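Local coordinates for protein AlkZ (Streptomyces sahachiroi, PDB 5UUJ) that belongs to the AlkZ-like DNA glycosylase family of the HTH clan, and folds as a single, largely helical chain with two small mixed beta sheets, at residues A[160-163]-A[164-167]; A[239-242]-A[243-246]; A[246-249]-A[250-254]. One frame throughout, in Å; residues are numbered along the deposited sequence.

Contact 1: A[160-163]-A[164-167]; sequences SGWG and SVLK
Trp-162 and Leu-166, one helical turn apart, show how an indole can be packed against its own helix. Methyl CD2 of Leu-166 lies over a face of the five-membered ring, 3.9 Å from its centroid in a CH-pi contact, with Trp-162 CD1 and NE1 both 3.6 Å from it. Leu-166 CB adds to this face nearer the rim, and the two side chains cross at about a right angle. The first torsion of Leu-166, 66°, sets CG between its backbone N and carbonyl carbon, beside Trp-162 O, from where CD2 reaches over the five-membered ring. CG1 of Val-165 comes more loosely, 4.4 Å from Trp-162 CZ3.

The polar bonds begin at Gly-161, the N-cap. Its O accepts from Val-165 N at 3.2 Å, in the carbonyl plane, and from Ser-164 N, which sits 60° above that plane. One residue on, Leu-166 N gives to Trp-162 O at 3.0 Å. Alongside, the aliphatic stem of Lys-167 runs past Gly-163, its CE 3.3 Å from Gly-163 O, before NZ bonds to Gly-81 O.

Beyond these segments the Trp-162 ring meets Phe-187 almost perpendicularly and touches Arg-138 and Leu-141 of helix 138-146. The chemistry is thus divided: a doubly used carbonyl starts helix 162-172 directly after helix 155-160, while within this turn the buried indole is met over one face by aliphatic carbon.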
loop_
_atom_site.group_PDB
_atom_site.type_symbol
_atom_site.label_atom_id
_atom_site.label_comp_id
_atom_site.label_asym_id
_atom_site.label_seq_id
_atom_site.Cartn_x
_atom_site.Cartn_y
_atom_site.Cartn_z
ATOM N N SER A 160 -7.951 -23.589 -7.720
ATOM C CA SER A 160 -7.207 -22.952 -8.803
ATOM C C SER A 160 -7.321 -21.428 -8.770
ATOM O O SER A 160 -6.386 -20.726 -9.157
ATOM C CB SER A 160 -7.690 -23.479 -10.157
ATOM O OG SER A 160 -9.052 -23.159 -10.374
ATOM N N GLY A 161 -8.462 -20.922 -8.304
ATOM C CA GLY A 161 -8.723 -19.491 -8.286
ATOM C C GLY A 161 -8.959 -18.925 -6.895
ATOM O O GLY A 161 -9.715 -17.966 -6.733
ATOM N N TRP A 162 -8.309 -19.507 -5.891
ATOM C CA TRP A 162 -8.469 -19.044 -4.515
ATOM C C TRP A 162 -8.041 -17.587 -4.364
ATOM O O TRP A 162 -8.663 -16.821 -3.627
ATOM C CB TRP A 162 -7.663 -19.913 -3.546
ATOM C CG TRP A 162 -7.863 -19.514 -2.121
ATOM C CD1 TRP A 162 -6.903 -19.119 -1.236
ATOM C CD2 TRP A 162 -9.110 -19.447 -1.417
ATOM N NE1 TRP A 162 -7.473 -18.821 -0.021
ATOM C CE2 TRP A 162 -8.828 -19.012 -0.107
ATOM C CE3 TRP A 162 -10.438 -19.718 -1.768
ATOM C CZ2 TRP A 162 -9.825 -18.842 0.855
ATOM C CZ3 TRP A 162 -11.425 -19.548 -0.812
ATOM C CH2 TRP A 162 -11.113 -19.115 0.484
ATOM N N GLY A 163 -6.976 -17.215 -5.071
ATOM C CA GLY A 163 -6.422 -15.878 -4.979
ATOM C C GLY A 163 -7.423 -14.795 -5.328
ATOM O O GLY A 163 -7.371 -13.691 -4.787
ATOM N N SER A 164 -8.342 -15.115 -6.232
ATOM C CA SER A 164 -9.351 -14.162 -6.674
ATOM C C SER A 164 -10.591 -14.194 -5.776
ATOM O O SER A 164 -11.173 -13.156 -5.464
ATOM C CB SER A 164 -9.742 -14.455 -8.124
ATOM O OG SER A 164 -10.690 -13.514 -8.594
ATOM N N VAL A 165 -10.982 -15.393 -5.357
ATOM C CA VAL A 165 -12.212 -15.585 -4.597
ATOM C C VAL A 165 -12.085 -15.101 -3.152
ATOM O O VAL A 165 -13.077 -14.726 -2.530
ATOM C CB VAL A 165 -12.626 -17.080 -4.611
ATOM C CG1 VAL A 165 -13.824 -17.341 -3.703
ATOM C CG2 VAL A 165 -12.945 -17.520 -6.030
ATOM N N LEU A 166 -10.867 -15.101 -2.622
ATOM C CA LEU A 166 -10.650 -14.732 -1.226
ATOM C C LEU A 166 -10.776 -13.228 -0.990
ATOM O O LEU A 166 -10.954 -12.787 0.144
ATOM C CB LEU A 166 -9.266 -15.211 -0.758
ATOM C CG LEU A 166 -8.020 -14.571 -1.389
ATOM C CD1 LEU A 166 -7.634 -13.263 -0.716
ATOM C CD2 LEU A 166 -6.834 -15.526 -1.343
ATOM N N LYS A 167 -10.670 -12.436 -2.051
ATOM C CA LYS A 167 -10.555 -10.989 -1.889
ATOM C C LYS A 167 -11.830 -10.332 -1.343
ATOM O O LYS A 167 -11.746 -9.494 -0.445
ATOM C CB LYS A 167 -10.136 -10.352 -3.217
ATOM C CG LYS A 167 -8.750 -10.802 -3.649
ATOM C CD LYS A 167 -8.168 -9.961 -4.768
ATOM C CE LYS A 167 -6.785 -10.475 -5.144
ATOM N NZ LYS A 167 -6.112 -9.624 -6.151
#

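Contact 2: A[239-242]-A[243-246]; sequences PKLR and KWFG
Lys-240 reaches Trp-244 with its hydrocarbon stem rather than its charge. CG lies over one face of the indole toward the rim, 3.7 Å from the centroid of the six-membered ring in a CH-pi contact. CD follows across the pyrrole side, 3.3 Å from Trp-244 NE1. A chi1 of 177°, with CG anti to the backbone N, puts CG over the ring, and the bend at chi2 brings CD to NE1; the bend at chi3 then turns the chain off the ring, carrying NZ toward Asp-205. Leu-241 also meets the indole, its CD2 being 3.8 Å from Trp-244 CE3.

The side chains of Lys-240 and Lys-243 lie side by side and point the same way, bringing the two NZ atoms to 3.8 Å. The shared partner Asp-205 OD1 probably offsets the two like charges: it forms a salt bridge with Lys-240 NZ, accepts a hydrogen bond from Trp-244 NE1 and makes a long, weak ion pair with Lys-243 NZ. One carboxylate oxygen thus ties the indole N-H and the ammonium of the lysine lying over the ring.

Four consecutive backbone bonds run through the same turns, among them Trp-244 N to Lys-240 O at 3.0 Å and Gly-246 N to Arg-242 O at 2.9 Å.

Trp-244 and Phe-245 pack helix 238-248 against helix 204-219, both touching Ile-212. Leu-241 and Phe-245 pack on Ile-224 of helix 224-232, and Trp-244 extends to Leu-97 and Asn-100 of helix 91-100.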
loop_
_atom_site.group_PDB
_atom_site.type_symbol
_atom_site.label_atom_id
_atom_site.label_comp_id
_atom_site.label_asym_id
_atom_site.label_seq_id
_atom_site.Cartn_x
_atom_site.Cartn_y
_atom_site.Cartn_z
ATOM N N PRO A 239 -20.273 9.756 -8.604
ATOM C CA PRO A 239 -21.163 10.567 -7.762
ATOM C C PRO A 239 -20.926 10.349 -6.265
ATOM O O PRO A 239 -20.984 11.299 -5.484
ATOM C CB PRO A 239 -22.562 10.086 -8.165
ATOM C CG PRO A 239 -22.406 9.602 -9.555
ATOM C CD PRO A 239 -21.020 9.032 -9.651
ATOM N N LYS A 240 -20.660 9.105 -5.878
ATOM C CA LYS A 240 -20.408 8.773 -4.480
ATOM C C LYS A 240 -19.139 9.465 -3.980
ATOM O O LYS A 240 -19.117 10.024 -2.883
ATOM C CB LYS A 240 -20.303 7.251 -4.308
ATOM C CG LYS A 240 -19.958 6.783 -2.901
ATOM C CD LYS A 240 -21.107 7.005 -1.930
ATOM C CE LYS A 240 -22.086 5.838 -1.937
ATOM N NZ LYS A 240 -23.215 6.067 -0.990
ATOM N N LEU A 241 -18.088 9.427 -4.794
ATOM C CA LEU A 241 -16.831 10.103 -4.472
ATOM C C LEU A 241 -17.023 11.602 -4.274
ATOM O O LEU A 241 -16.422 12.204 -3.383
ATOM C CB LEU A 241 -15.807 9.871 -5.578
ATOM C CG LEU A 241 -15.260 8.452 -5.689
ATOM C CD1 LEU A 241 -14.586 8.257 -7.034
ATOM C CD2 LEU A 241 -14.293 8.176 -4.554
ATOM N N ARG A 242 -17.852 12.200 -5.122
ATOM C CA ARG A 242 -18.123 13.628 -5.048
ATOM C C ARG A 242 -18.755 13.985 -3.706
ATOM O O ARG A 242 -18.393 14.985 -3.089
ATOM C CB ARG A 242 -19.036 14.056 -6.199
ATOM C CG ARG A 242 -19.446 15.520 -6.158
ATOM C CD ARG A 242 -20.426 15.852 -7.271
ATOM N NE ARG A 242 -19.756 16.010 -8.560
ATOM C CZ ARG A 242 -20.373 16.355 -9.686
ATOM N NH1 ARG A 242 -21.681 16.574 -9.693
ATOM N NH2 ARG A 242 -19.680 16.480 -10.808
ATOM N N LYS A 243 -19.697 13.160 -3.258
ATOM C CA LYS A 243 -20.365 13.386 -1.983
ATOM C C LYS A 243 -19.396 13.218 -0.814
ATOM O O LYS A 243 -19.403 14.016 0.123
ATOM C CB LYS A 243 -21.548 12.430 -1.818
ATOM C CG LYS A 243 -22.503 12.829 -0.702
ATOM C CD LYS A 243 -22.715 11.705 0.306
ATOM C CE LYS A 243 -23.436 10.512 -0.306
ATOM N NZ LYS A 243 -23.605 9.408 0.680
ATOM N N TRP A 244 -18.566 12.180 -0.874
ATOM C CA TRP A 244 -17.595 11.913 0.184
ATOM C C TRP A 244 -16.687 13.111 0.424
ATOM O O TRP A 244 -16.513 13.550 1.561
ATOM C CB TRP A 244 -16.746 10.691 -0.160
ATOM C CG TRP A 244 -17.461 9.389 -0.018
ATOM C CD1 TRP A 244 -18.672 9.172 0.577
ATOM C CD2 TRP A 244 -17.009 8.113 -0.482
ATOM N NE1 TRP A 244 -18.997 7.839 0.513
ATOM C CE2 TRP A 244 -17.992 7.168 -0.134
ATOM C CE3 TRP A 244 -15.864 7.679 -1.158
ATOM C CZ2 TRP A 244 -17.868 5.815 -0.441
ATOM C CZ3 TRP A 244 -15.743 6.334 -1.462
ATOM C CH2 TRP A 244 -16.740 5.419 -1.105
ATOM N N PHE A 245 -16.105 13.631 -0.650
ATOM C CA PHE A 245 -15.220 14.783 -0.554
ATOM C C PHE A 245 -15.997 16.050 -0.212
ATOM O O PHE A 245 -15.527 16.883 0.560
ATOM C CB PHE A 245 -14.446 14.970 -1.859
ATOM C CG PHE A 245 -13.246 14.075 -1.979
ATOM C CD1 PHE A 245 -13.399 12.716 -2.189
ATOM C CD2 PHE A 245 -11.967 14.593 -1.876
ATOM C CE1 PHE A 245 -12.297 11.891 -2.295
ATOM C CE2 PHE A 245 -10.859 13.770 -1.983
ATOM C CZ PHE A 245 -11.026 12.418 -2.189
ATOM N N GLY A 246 -17.192 16.180 -0.778
ATOM C CA GLY A 246 -18.004 17.363 -0.575
ATOM C C GLY A 246 -18.488 17.510 0.853
ATOM O O GLY A 246 -18.509 18.612 1.396
#

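Contact 3: A[246-249]-A[250-254]; sequences GDMG and DELTE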
loop_
_atom_site.group_PDB
_atom_site.type_symbol
_atom_site.label_atom_id
_atom_site.label_comp_id
_atom_site.label_asym_id
_atom_site.label_seq_id
_atom_site.Cartn_x
_atom_site.Cartn_y
_atom_site.Cartn_z
ATOM N N GLY A 246 -17.192 16.180 -0.778
ATOM C CA GLY A 246 -18.004 17.363 -0.575
ATOM C C GLY A 246 -18.488 17.510 0.853
ATOM O O GLY A 246 -18.509 18.612 1.396
ATOM N N ASP A 247 -18.874 16.395 1.464
ATOM C CA ASP A 247 -19.413 16.411 2.820
ATOM C C ASP A 247 -18.350 16.747 3.859
ATOM O O ASP A 247 -18.672 17.091 4.994
ATOM C CB ASP A 247 -20.051 15.062 3.160
ATOM C CG ASP A 247 -21.337 14.811 2.392
ATOM O OD1 ASP A 247 -21.885 15.765 1.805
ATOM O OD2 ASP A 247 -21.804 13.654 2.386
HETATM N N MSE A 248 -17.082 16.645 3.480
HETATM C CA MSE A 248 -16.009 17.005 4.393
HETATM C C MSE A 248 -15.923 18.525 4.528
HETATM O O MSE A 248 -15.495 19.033 5.560
HETATM C CB MSE A 248 -14.678 16.420 3.923
HETATM C CG MSE A 248 -14.614 14.903 4.035
HETATM SE SE MSE A 248 -12.934 14.143 3.404
HETATM C CE MSE A 248 -11.777 14.696 4.872
ATOM N N GLY A 249 -16.350 19.245 3.492
ATOM C CA GLY A 249 -16.409 20.697 3.543
ATOM C C GLY A 249 -15.058 21.353 3.748
ATOM O O GLY A 249 -14.085 21.007 3.079
ATOM N N ASP A 250 -14.993 22.295 4.685
ATOM C CA ASP A 250 -13.775 23.072 4.899
ATOM C C ASP A 250 -12.713 22.294 5.680
ATOM O O ASP A 250 -11.703 22.862 6.094
ATOM C CB ASP A 250 -14.101 24.396 5.612
ATOM C CG ASP A 250 -14.906 24.204 6.886
ATOM O OD1 ASP A 250 -14.823 23.120 7.497
ATOM O OD2 ASP A 250 -15.624 25.152 7.275
ATOM N N GLU A 251 -12.939 20.998 5.882
ATOM C CA GLU A 251 -11.878 20.109 6.351
ATOM C C GLU A 251 -10.831 19.949 5.252
ATOM O O GLU A 251 -9.698 19.541 5.513
ATOM C CB GLU A 251 -12.433 18.739 6.750
ATOM C CG GLU A 251 -12.501 18.494 8.244
ATOM C CD GLU A 251 -13.499 17.407 8.600
ATOM O OE1 GLU A 251 -13.624 16.440 7.819
ATOM O OE2 GLU A 251 -14.164 17.524 9.650
ATOM N N LEU A 252 -11.229 20.260 4.020
ATOM C CA LEU A 252 -10.326 20.239 2.873
ATOM C C LEU A 252 -10.048 21.656 2.389
ATOM O O LEU A 252 -10.884 22.544 2.539
ATOM C CB LEU A 252 -10.914 19.418 1.720
ATOM C CG LEU A 252 -11.297 17.965 1.995
ATOM C CD1 LEU A 252 -11.862 17.328 0.733
ATOM C CD2 LEU A 252 -10.109 17.173 2.504
ATOM N N THR A 253 -8.872 21.845 1.800
ATOM C CA THR A 253 -8.498 23.106 1.176
ATOM C C THR A 253 -8.069 22.822 -0.254
ATOM O O THR A 253 -7.364 21.843 -0.510
ATOM C CB THR A 253 -7.353 23.813 1.945
ATOM O OG1 THR A 253 -7.833 24.257 3.219
ATOM C CG2 THR A 253 -6.821 25.012 1.169
ATOM N N GLU A 254 -8.499 23.666 -1.183
ATOM C CA GLU A 254 -8.116 23.507 -2.579
ATOM C C GLU A 254 -6.772 24.177 -2.833
ATOM O O GLU A 254 -6.571 25.341 -2.482
ATOM C CB GLU A 254 -9.180 24.086 -3.513
ATOM C CG GLU A 254 -8.865 23.862 -4.988
ATOM C CD GLU A 254 -9.972 24.334 -5.909
ATOM O OE1 GLU A 254 -10.153 25.563 -6.044
ATOM O OE2 GLU A 254 -10.661 23.474 -6.502
#
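Leu-252 N gives a hydrogen bond of 3.1 Å to Gly-249 O, nearly straight at 166° but arriving from above the carbonyl plane. One residue earlier, Glu-251 N donates to Met-248 O at 3.2 Å, again from above the plane. The Met-248 to Glu-251 bond closes a type II' beta turn as helix 238-248 runs out, and the Gly-249 to Leu-252 bond a short 3-10 turn after it. The backbone of Gly-249, with a positive phi of 62°, is the point where the chain leaves helical geometry.

Side chains follow the same turn. Met-248, present as selenomethionine, is bent at its last torsion (chi3 73°), which swings CE round to meet CD2 of Leu-252 at 3.8 Å. Glu-251 crosses the selenomethionine at about a right angle. Its CB lies 3.3 Å from Met-248 O, and its OE1 comes within 3.9 Å of Met-248 CE, a contact with a methyl group rather than a bond.

The buried pair also faces helix 204-219: Met-248 touches Ile-212 and Lys-213, and Leu-252 touches Leu-216. On the strand side, Thr-266 OG1 is hydrogen-bonded to Thr-253 OG1, and Leu-252 packs on Leu-265.

Two amide-to-carbonyl bonds carry the chain round, with Thr-266 OG1 taking up Asp-250 O. Polar bonding therefore lies in the backbone of the turn, while the apolar ends of Met-248 and Leu-252 meet between the last helical turn and the first residue of strand 252-257.

Overall arrangement
Along the chain the contacts come in the order 1, 2, 3, all within the region that marks the protein as AlkZ-like. Contact 1 stands apart at the start of helix 162-172, its centre about 31 Å from that of contact 2 and about 38 Å from that of contact 3. The other two are neighbours, with centres about 11 Å apart. They share Gly-246 and helix 238-248, and Phe-245 O touches Leu-252 CD1 at 3.7 Å. Contact 2 lies in the body of that helix and contact 3 at its exit into strand 252-257 of the three-stranded sheet. Ile-212 of helix 204-219 is common to both, so side chains from Trp-244 to Leu-252 pack on the same helix as the chain passes from helix to strand.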